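Local coordinates for protein dual function macrocyclase-peptidase POPB (Galerina marginata, PDB 5N4B) that cleaves peptide bonds after proline and joins peptide ends into macrocycles during biosynthesis of the amanitin toxins, working as a serine peptidase, at residues 490-495 against 520-526; 550-555 against 582-587; 572-578 against 596-602; 655-659 against 670-674. The protein carries 1 engineered substitution. The contacts are given in a common frame with arbitrary orientation. Numbering follows the deposited sequence.

Contact 1 of 4, residues 490-495 against 520-526; sequences AAAIQY and GAIFAVP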
# COMPACT_ATOMS: atom_id res chain seq x y z
N ALA A 490 0.34 18.00 -24.98
CA ALA A 490 -0.44 17.48 -23.84
C ALA A 490 0.22 17.86 -22.52
O ALA A 490 1.45 17.93 -22.41
CB ALA A 490 -0.54 15.98 -23.94
N ALA A 491 -0.58 17.99 -21.47
CA ALA A 491 -0.05 18.01 -20.13
C ALA A 491 0.15 16.57 -19.66
O ALA A 491 -0.45 15.64 -20.16
CB ALA A 491 -1.05 18.69 -19.17
N ALA A 492 1.01 16.41 -18.67
CA ALA A 492 1.29 15.10 -18.11
C ALA A 492 1.17 15.14 -16.60
O ALA A 492 1.59 16.12 -15.98
CB ALA A 492 2.72 14.63 -18.50
N ILE A 493 0.56 14.12 -16.02
CA ILE A 493 0.67 13.86 -14.60
C ILE A 493 1.58 12.67 -14.43
O ILE A 493 1.31 11.59 -14.98
CB ILE A 493 -0.67 13.67 -13.90
CG1 ILE A 493 -1.26 15.08 -13.69
CG2 ILE A 493 -0.46 12.99 -12.59
CD1 ILE A 493 -1.68 15.81 -14.85
N GLN A 494 2.67 12.89 -13.71
CA GLN A 494 3.72 11.90 -13.51
C GLN A 494 3.69 11.47 -12.05
O GLN A 494 3.84 12.30 -11.14
CB GLN A 494 5.08 12.47 -13.90
CG GLN A 494 6.23 11.55 -13.72
CD GLN A 494 7.53 12.15 -14.13
OE1 GLN A 494 7.65 12.61 -15.27
NE2 GLN A 494 8.50 12.21 -13.24
N TYR A 495 3.50 10.18 -11.83
CA TYR A 495 3.26 9.63 -10.51
C TYR A 495 4.41 8.74 -10.12
O TYR A 495 4.95 8.01 -10.95
CB TYR A 495 1.98 8.78 -10.55
CG TYR A 495 1.54 8.23 -9.23
CD1 TYR A 495 1.15 9.07 -8.21
CD2 TYR A 495 1.53 6.88 -9.00
CE1 TYR A 495 0.78 8.58 -6.95
CE2 TYR A 495 1.14 6.37 -7.76
CZ TYR A 495 0.77 7.23 -6.74
OH TYR A 495 0.38 6.74 -5.50
N GLY A 520 -7.25 15.92 -22.33
CA GLY A 520 -6.28 15.50 -23.35
C GLY A 520 -4.90 15.38 -22.75
O GLY A 520 -3.89 15.69 -23.42
N ALA A 521 -4.80 14.96 -21.50
CA ALA A 521 -3.54 14.87 -20.78
C ALA A 521 -3.07 13.43 -20.80
O ALA A 521 -3.80 12.54 -21.20
CB ALA A 521 -3.72 15.33 -19.33
N ILE A 522 -1.82 13.21 -20.39
CA ILE A 522 -1.28 11.85 -20.32
C ILE A 522 -0.89 11.57 -18.86
O ILE A 522 -0.69 12.49 -18.06
CB ILE A 522 -0.09 11.66 -21.26
CG1 ILE A 522 1.14 12.43 -20.80
CG2 ILE A 522 -0.47 12.01 -22.70
CD1 ILE A 522 2.37 12.22 -21.66
N PHE A 523 -0.85 10.27 -18.50
CA PHE A 523 -0.42 9.81 -17.18
C PHE A 523 0.84 8.99 -17.37
O PHE A 523 0.88 8.08 -18.18
CB PHE A 523 -1.52 8.94 -16.57
CG PHE A 523 -1.31 8.49 -15.17
CD1 PHE A 523 -1.14 9.40 -14.16
CD2 PHE A 523 -1.37 7.14 -14.88
CE1 PHE A 523 -1.00 8.99 -12.84
CE2 PHE A 523 -1.19 6.73 -13.55
CZ PHE A 523 -1.00 7.65 -12.57
N ALA A 524 1.87 9.30 -16.60
CA ALA A 524 3.18 8.70 -16.75
C ALA A 524 3.61 8.08 -15.44
O ALA A 524 3.55 8.73 -14.39
CB ALA A 524 4.20 9.76 -17.17
N VAL A 525 4.11 6.84 -15.50
CA VAL A 525 4.50 6.08 -14.31
C VAL A 525 5.87 5.48 -14.52
O VAL A 525 5.98 4.36 -15.05
CB VAL A 525 3.48 4.99 -13.98
CG1 VAL A 525 3.83 4.32 -12.66
CG2 VAL A 525 2.06 5.55 -13.91
N PRO A 526 6.94 6.21 -14.23
CA PRO A 526 8.30 5.68 -14.43
C PRO A 526 8.65 4.69 -13.34
O PRO A 526 8.42 4.91 -12.14
CB PRO A 526 9.18 6.93 -14.36
CG PRO A 526 8.41 7.88 -13.48
CD PRO A 526 6.96 7.61 -13.79
O HOH W 1 -3.44 18.42 -21.79
O HOH W 2 6.12 5.49 -10.82

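Contact 2 of 4, residues 550-555 against 582-587; sequences TFDDFI and LLVMGS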
# COMPACT_ATOMS: atom_id res chain seq x y z
N THR A 550 17.02 7.65 -7.14
CA THR A 550 15.55 7.71 -7.27
C THR A 550 15.11 9.05 -7.81
O THR A 550 14.25 9.14 -8.70
CB THR A 550 14.94 7.45 -5.92
OG1 THR A 550 15.35 6.14 -5.43
CG2 THR A 550 13.47 7.51 -6.00
N PHE A 551 15.67 10.12 -7.24
CA PHE A 551 15.34 11.48 -7.64
C PHE A 551 15.83 11.77 -9.06
O PHE A 551 15.10 12.33 -9.87
CB PHE A 551 15.91 12.48 -6.63
CG PHE A 551 15.25 12.41 -5.30
CD1 PHE A 551 15.68 11.53 -4.33
CD2 PHE A 551 14.14 13.17 -5.02
CE1 PHE A 551 15.04 11.42 -3.11
CE2 PHE A 551 13.50 13.05 -3.83
CZ PHE A 551 13.95 12.24 -2.86
N ASP A 552 17.08 11.37 -9.37
CA ASP A 552 17.59 11.54 -10.72
C ASP A 552 16.70 10.80 -11.73
O ASP A 552 16.43 11.32 -12.82
CB ASP A 552 19.04 11.05 -10.77
CG ASP A 552 20.03 11.99 -10.05
OD1 ASP A 552 19.71 13.20 -9.90
OD2 ASP A 552 21.13 11.52 -9.69
N ASP A 553 16.26 9.60 -11.41
CA ASP A 553 15.41 8.84 -12.33
C ASP A 553 14.09 9.57 -12.56
O ASP A 553 13.59 9.64 -13.67
CB ASP A 553 15.13 7.44 -11.78
CG ASP A 553 16.34 6.51 -11.78
OD1 ASP A 553 17.37 6.88 -12.36
OD2 ASP A 553 16.18 5.43 -11.18
N PHE A 554 13.50 10.12 -11.49
CA PHE A 554 12.20 10.77 -11.60
C PHE A 554 12.30 12.08 -12.37
O PHE A 554 11.46 12.39 -13.24
CB PHE A 554 11.61 10.99 -10.21
CG PHE A 554 10.12 11.19 -10.17
CD1 PHE A 554 9.25 10.21 -10.57
CD2 PHE A 554 9.60 12.32 -9.58
CE1 PHE A 554 7.87 10.37 -10.47
CE2 PHE A 554 8.23 12.51 -9.49
CZ PHE A 554 7.38 11.56 -9.94
N ILE A 555 13.34 12.86 -12.10
CA ILE A 555 13.56 14.09 -12.84
C ILE A 555 13.86 13.82 -14.32
O ILE A 555 13.31 14.47 -15.22
CB ILE A 555 14.67 14.90 -12.15
CG1 ILE A 555 14.17 15.41 -10.80
CG2 ILE A 555 15.10 16.04 -13.07
CD1 ILE A 555 15.30 15.87 -9.89
N LEU A 582 7.85 12.46 -0.36
CA LEU A 582 9.27 12.78 -0.29
C LEU A 582 9.86 12.93 -1.68
O LEU A 582 10.62 13.87 -1.98
CB LEU A 582 10.03 11.66 0.46
CG LEU A 582 11.54 11.71 0.36
CD1 LEU A 582 12.17 12.96 0.99
CD2 LEU A 582 12.16 10.46 1.04
N LEU A 583 9.52 12.00 -2.56
CA LEU A 583 9.97 12.06 -3.94
C LEU A 583 9.58 13.38 -4.58
O LEU A 583 10.41 14.04 -5.23
CB LEU A 583 9.40 10.87 -4.70
CG LEU A 583 9.71 10.83 -6.19
CD1 LEU A 583 11.18 10.58 -6.44
CD2 LEU A 583 8.86 9.76 -6.86
N VAL A 584 8.32 13.78 -4.43
CA VAL A 584 7.85 15.05 -5.00
C VAL A 584 8.57 16.25 -4.40
O VAL A 584 9.03 17.14 -5.13
CB VAL A 584 6.33 15.15 -4.89
CG1 VAL A 584 5.83 16.53 -5.22
CG2 VAL A 584 5.70 14.15 -5.80
N MET A 585 8.67 16.30 -3.08
CA MET A 585 9.26 17.46 -2.40
C MET A 585 10.73 17.59 -2.72
O MET A 585 11.21 18.68 -3.04
CB MET A 585 9.02 17.36 -0.88
CG MET A 585 7.54 17.62 -0.56
SD MET A 585 7.11 17.75 1.19
CE MET A 585 6.76 16.04 1.58
N GLY A 586 11.48 16.47 -2.71
CA GLY A 586 12.87 16.54 -3.12
C GLY A 586 13.06 16.85 -4.59
O GLY A 586 14.03 17.53 -4.97
N SER A 587 12.16 16.37 -5.44
CA SER A 587 12.29 16.63 -6.86
C SER A 587 12.13 18.11 -7.15
O SER A 587 12.83 18.63 -8.02
CB SER A 587 11.29 15.81 -7.65
OG SER A 587 11.64 14.41 -7.67

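Contact 3 of 4, residues 572-578 against 596-602; sequences VAINGAA and FGAAVPE. Engineered in segment 572-578: Ala578 (natural residue Ser).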
# COMPACT_ATOMS: atom_id res chain seq x y z
N VAL A 572 4.40 19.25 -17.09
CA VAL A 572 4.50 18.00 -16.32
C VAL A 572 4.24 18.32 -14.86
O VAL A 572 4.96 19.11 -14.25
CB VAL A 572 5.87 17.32 -16.46
CG1 VAL A 572 5.85 16.02 -15.69
CG2 VAL A 572 6.25 17.07 -17.94
N ALA A 573 3.21 17.73 -14.30
CA ALA A 573 2.87 17.82 -12.89
C ALA A 573 3.26 16.52 -12.23
O ALA A 573 3.22 15.46 -12.87
CB ALA A 573 1.38 18.03 -12.68
N ILE A 574 3.65 16.58 -10.97
CA ILE A 574 4.07 15.38 -10.25
C ILE A 574 3.24 15.17 -9.00
O ILE A 574 2.79 16.13 -8.35
CB ILE A 574 5.58 15.35 -9.92
CG1 ILE A 574 6.02 16.60 -9.19
CG2 ILE A 574 6.41 15.13 -11.20
CD1 ILE A 574 7.50 16.58 -8.72
N ASN A 575 3.06 13.90 -8.65
CA ASN A 575 2.23 13.49 -7.53
C ASN A 575 2.77 12.19 -6.96
O ASN A 575 3.30 11.35 -7.69
CB ASN A 575 0.78 13.31 -8.05
CG ASN A 575 -0.22 12.83 -7.01
OD1 ASN A 575 -0.98 11.90 -7.31
ND2 ASN A 575 -0.27 13.44 -5.85
N GLY A 576 2.66 12.06 -5.63
CA GLY A 576 3.06 10.84 -4.93
C GLY A 576 2.71 11.00 -3.47
O GLY A 576 2.44 12.11 -3.00
N ALA A 577 2.65 9.86 -2.79
CA ALA A 577 2.25 9.82 -1.39
C ALA A 577 3.27 9.05 -0.56
O ALA A 577 3.84 8.05 -1.00
CB ALA A 577 0.87 9.15 -1.23
N ALA A 578 3.46 9.50 0.68
CA ALA A 578 4.36 8.86 1.66
C ALA A 578 5.77 8.95 1.13
O ALA A 578 6.27 10.08 0.97
CB ALA A 578 3.84 7.47 2.08
N PHE A 596 9.00 21.22 -13.66
CA PHE A 596 7.65 20.83 -13.32
C PHE A 596 6.74 22.03 -13.34
O PHE A 596 7.16 23.13 -13.00
CB PHE A 596 7.64 20.25 -11.91
CG PHE A 596 8.59 19.11 -11.72
CD1 PHE A 596 8.36 17.92 -12.38
CD2 PHE A 596 9.69 19.20 -10.92
CE1 PHE A 596 9.22 16.85 -12.25
CE2 PHE A 596 10.57 18.12 -10.76
CZ PHE A 596 10.32 16.94 -11.42
N GLY A 597 5.49 21.80 -13.73
CA GLY A 597 4.47 22.83 -13.74
C GLY A 597 3.57 22.81 -12.52
O GLY A 597 2.88 23.80 -12.27
N ALA A 598 3.56 21.71 -11.76
CA ALA A 598 2.76 21.62 -10.55
C ALA A 598 3.26 20.44 -9.75
O ALA A 598 3.82 19.49 -10.30
CB ALA A 598 1.28 21.43 -10.82
N ALA A 599 3.01 20.49 -8.44
CA ALA A 599 3.47 19.45 -7.55
C ALA A 599 2.47 19.21 -6.44
O ALA A 599 2.02 20.16 -5.79
CB ALA A 599 4.83 19.82 -6.96
N VAL A 600 2.12 17.95 -6.20
CA VAL A 600 1.15 17.55 -5.16
C VAL A 600 1.76 16.42 -4.34
O VAL A 600 1.58 15.23 -4.67
CB VAL A 600 -0.24 17.21 -5.71
CG1 VAL A 600 -1.14 16.80 -4.54
CG2 VAL A 600 -0.78 18.40 -6.42
N PRO A 601 2.54 16.73 -3.28
CA PRO A 601 3.03 15.69 -2.36
C PRO A 601 1.99 15.41 -1.29
O PRO A 601 1.50 16.35 -0.66
CB PRO A 601 4.30 16.32 -1.78
CG PRO A 601 3.99 17.80 -1.81
CD PRO A 601 3.06 18.07 -2.94
N GLU A 602 1.68 14.14 -1.07
CA GLU A 602 0.63 13.72 -0.13
C GLU A 602 1.26 12.96 1.04
O GLU A 602 1.92 11.94 0.84
CB GLU A 602 -0.41 12.84 -0.82
CG GLU A 602 -1.06 13.50 -2.00
CD GLU A 602 -2.07 12.60 -2.71
OE1 GLU A 602 -2.72 11.75 -2.02
OE2 GLU A 602 -2.30 12.74 -3.91

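Contact 4 of 4, residues 655-659 against 670-674; sequences LITVN and SFKFI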
# COMPACT_ATOMS: atom_id res chain seq x y z
N LEU A 655 0.59 22.09 -4.01
CA LEU A 655 -0.52 21.85 -3.09
C LEU A 655 -0.14 20.62 -2.30
O LEU A 655 -0.13 19.50 -2.82
CB LEU A 655 -1.83 21.63 -3.80
CG LEU A 655 -3.00 21.30 -2.85
CD1 LEU A 655 -3.32 22.49 -1.95
CD2 LEU A 655 -4.23 20.94 -3.63
N ILE A 656 0.29 20.81 -1.06
CA ILE A 656 0.66 19.71 -0.17
C ILE A 656 -0.59 19.26 0.55
O ILE A 656 -1.44 20.10 0.90
CB ILE A 656 1.75 20.19 0.81
CG1 ILE A 656 2.93 20.80 0.05
CG2 ILE A 656 2.16 19.08 1.74
CD1 ILE A 656 4.17 21.03 0.84
N THR A 657 -0.76 17.99 0.76
CA THR A 657 -1.94 17.50 1.48
C THR A 657 -1.49 16.54 2.57
O THR A 657 -0.62 15.70 2.35
CB THR A 657 -3.03 16.88 0.56
OG1 THR A 657 -2.58 15.64 0.04
CG2 THR A 657 -3.32 17.80 -0.65
N VAL A 658 -2.09 16.68 3.75
CA VAL A 658 -1.83 15.78 4.86
C VAL A 658 -3.12 15.50 5.62
O VAL A 658 -4.08 16.26 5.55
CB VAL A 658 -0.74 16.26 5.85
CG1 VAL A 658 0.61 16.46 5.15
CG2 VAL A 658 -1.21 17.52 6.58
N ASN A 659 -3.08 14.42 6.40
CA ASN A 659 -4.12 14.04 7.35
C ASN A 659 -3.55 14.20 8.75
O ASN A 659 -2.47 13.68 9.04
CB ASN A 659 -4.55 12.58 7.07
CG ASN A 659 -5.20 12.42 5.67
OD1 ASN A 659 -6.03 13.25 5.27
ND2 ASN A 659 -4.83 11.38 4.92
N SER A 670 5.59 17.62 6.33
CA SER A 670 5.00 18.57 5.41
C SER A 670 4.90 19.98 6.02
O SER A 670 5.06 20.97 5.31
CB SER A 670 3.60 18.14 5.04
OG SER A 670 3.64 17.04 4.17
N PHE A 671 4.57 20.08 7.31
CA PHE A 671 4.47 21.41 7.93
C PHE A 671 5.81 22.16 7.87
O PHE A 671 5.86 23.35 7.50
CB PHE A 671 4.01 21.32 9.39
CG PHE A 671 2.66 20.79 9.61
CD1 PHE A 671 1.74 20.61 8.58
CD2 PHE A 671 2.27 20.45 10.92
CE1 PHE A 671 0.46 20.10 8.86
CE2 PHE A 671 1.02 19.96 11.18
CZ PHE A 671 0.12 19.78 10.15
N LYS A 672 6.90 21.48 8.21
CA LYS A 672 8.19 22.13 8.14
C LYS A 672 8.52 22.49 6.70
O LYS A 672 9.07 23.56 6.43
CB LYS A 672 9.28 21.26 8.72
CG LYS A 672 9.24 21.10 10.22
CD LYS A 672 10.51 20.38 10.69
CE LYS A 672 10.42 20.08 12.12
NZ LYS A 672 11.62 19.34 12.50
N PHE A 673 8.23 21.59 5.77
CA PHE A 673 8.58 21.87 4.38
C PHE A 673 7.84 23.10 3.86
O PHE A 673 8.46 23.99 3.27
CB PHE A 673 8.38 20.64 3.49
CG PHE A 673 8.88 20.82 2.10
CD1 PHE A 673 10.24 20.92 1.87
CD2 PHE A 673 8.01 20.95 1.05
CE1 PHE A 673 10.74 21.07 0.59
CE2 PHE A 673 8.49 21.11 -0.25
CZ PHE A 673 9.87 21.19 -0.45
N ILE A 674 6.53 23.18 4.08
CA ILE A 674 5.76 24.31 3.55
C ILE A 674 6.16 25.61 4.26
O ILE A 674 6.26 26.67 3.63
CB ILE A 674 4.24 24.06 3.56
CG1 ILE A 674 3.48 25.06 2.66
CG2 ILE A 674 3.72 24.12 4.96
CD1 ILE A 674 3.82 24.97 1.20

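Contact 1 of 4, residues 490-495 against 520-526
Four main-chain hydrogen bonds join segments 490-495 and 520-526 in parallel. Going along the pair, Ile522 N donates to Ala491 O (2.8 Å), Ile493 N to Ile522 O (2.9 Å), Ala524 N to Ile493 O (2.9 Å) and Tyr495 N to Ala524 O (2.9 Å). Waters serve the two ends. One accepts from Ala491 N at 2.9 Å and donates weakly to Gly520 O at 3.2 Å; the other gives its hydrogens to Tyr495 O (2.8 Å) and Pro526 O (2.7 Å). Two polar side-chain atoms find partners beyond the two strands: Gln494 NE2 donates to Phe554 O, and Tyr495 OH bonds the backbone of the bound peptide. Around this backbone lie apolar pairs, Ala492 CB against Ile522 CG1 at 3.6 Å and Tyr495 CB against Phe523 CE1 at 3.8 Å. The intervening helix 510-519 makes a beta-alpha-beta unit, covering Ile493 and Phe523, while helix 548-563 packs on the face of Gln494 and strand 572-577 bonds to the far edge of 492-495.

Contact 2 of 4, residues 550-555 against 582-587
Phe551 gives up the most surface here, and it behaves as a knob: its side chain sits in a hole formed by Leu582, Leu583, Gly586 and Ser587 on the facing helix. The ring drives deep, bringing Phe551 CE2 to 3.5 Å from Leu582 O and 3.6 Å from Gly586 CA. A beta carbon on Gly586 would overlap that same CE2 atom, so the bare backbone is what lets the aromatic ring come down onto the helix. Leu583, nearly as well covered, stands between two phenylalanines. Its CD1 lies over one face of the Phe551 ring, 4.2 Å from Phe551 CD2, while Leu583 CD2 makes a CH-pi contact with Phe554, 3.6 Å from the ring centroid and almost exactly on the normal. These two helices, 548-563 and 579-590, flank the alpha/beta-hydrolase sheet on one side; the second of them follows directly after the catalytic position Ala578, which is an engineered replacement of serine. The segments 550-555 and 582-587 cross steeply, at -76°, their axes 9.9 Å apart at closest approach. Phe554 turns toward the partner helix and offers its ring edge to Ser587, with Phe554 CD2 3.5 Å from Ser587 OG. That hydroxyl is already spent inside its own helix, donating to Leu583 O at 2.8 Å, so it meets the aromatic rings with its hydrogen occupied.

Contact 3 of 4, residues 572-578 against 596-602
Ile574 and Phe596 make the apolar heart of this pairing: Ile574 CD1 sits over the ring face of Phe596, 3.8 Å from its centroid in a CH-pi contact, and Ile574 CG2 comes within 3.5 Å of Phe596 CE1. Ala599 CB lies on the same face, 4.1 Å from Ile574 CG1; on the other, Ala573 CB meets Ala598 CB at 3.9 Å. The strands run almost exactly parallel, 3° apart, tied by Ile574 N to Ala598 O (3.0 Å), Val600 N to Ile574 O (2.9 Å) and Glu602 N to Gly576 O (2.9 Å). Gly576 N reaches Val600 O only weakly, at 3.5 Å, where Asn575 ND2 also donates at 2.8 Å. ND2 of Asn575 then bonds Glu602 OE2 at 2.9 Å. Beyond these, Lys715 forms a salt bridge with Glu602, whose OE1 holds a polar side chain of the bound peptide. At the last rung Ala578 N donates to Glu602 O (2.9 Å). Ala578, engineered from the catalytic serine, has phi/psi of 64/-119° and occupies the N-cap position, right before helix 579-590: this strand-turn-helix is the nucleophile elbow of the alpha/beta-hydrolase fold, set in a beta-alpha-beta unit.

Contact 4 of 4, residues 655-659 against 670-674
Strand 655-659 and helix 670-674 belong to a beta-alpha-beta unit of the alpha/beta-hydrolase domain, in which helix 668-680 runs back across the sheet before the chain enters strand 688-693. The two short axes lie 9.7 Å apart, nearly antiparallel at 156°. No hydrogen bond joins them, so the fit depends on how the side chains are turned. Alternate strand residues, Ile656 and Val658, point toward the helix. Ile656 adopts the mt rotamer, which brings its delta carbon into contact with two helix residues: Ile656 CD1 lies 3.8 Å from Phe673 CD2, near the plane of that ring at its edge, and 4.0 Å from Ile674 CD1. Phe673, with chi1 t (-173°), also packs on Met585 and Val589 of helix 579-590. Ile674 takes a tp conformation, and its CD1 is the atom that meets the strand. Phe671 differs: its CA-to-CB bond points away from the strand, yet with chi1 m the ring swings back, and Trp51 meets it edge-to-face. Phe671 CE1 lies 3.8 Å from Val658 CG2. Val658 stands about 6 Å, side chain to side chain, from the catalytic Asp662, just beyond the strand's end. The smallest helix side chain, Ser670 in the m rotamer, points directly at the strand, placing its OG 3.5 Å from Ile656 CG2 and 3.2 Å from Val658 CG1.

How the contacts relate
All four contacts are buried and share one alpha/beta-hydrolase domain. Contacts 1 and 3 are strand pairs that adjoin through strands 492-495 and 572-577, where Gln494 N lies 2.8 Å from Ala573 O; contact 4 continues the same sheet from strand 598-602, with Leu655 N 3.0 Å from Ala599 O. Backbone hydrogen bonds dominate contacts 1 and 3, whereas contacts 2 and 4 have none across their segments and rely on apolar side chains. Contact 2 joins helices on one side of the sheet, with Phe554 reaching contacts 1 and 3, and Met585 SD lying 3.3 Å from Phe673 CD2 of contact 4. Contact 3 alone contains a catalytic position.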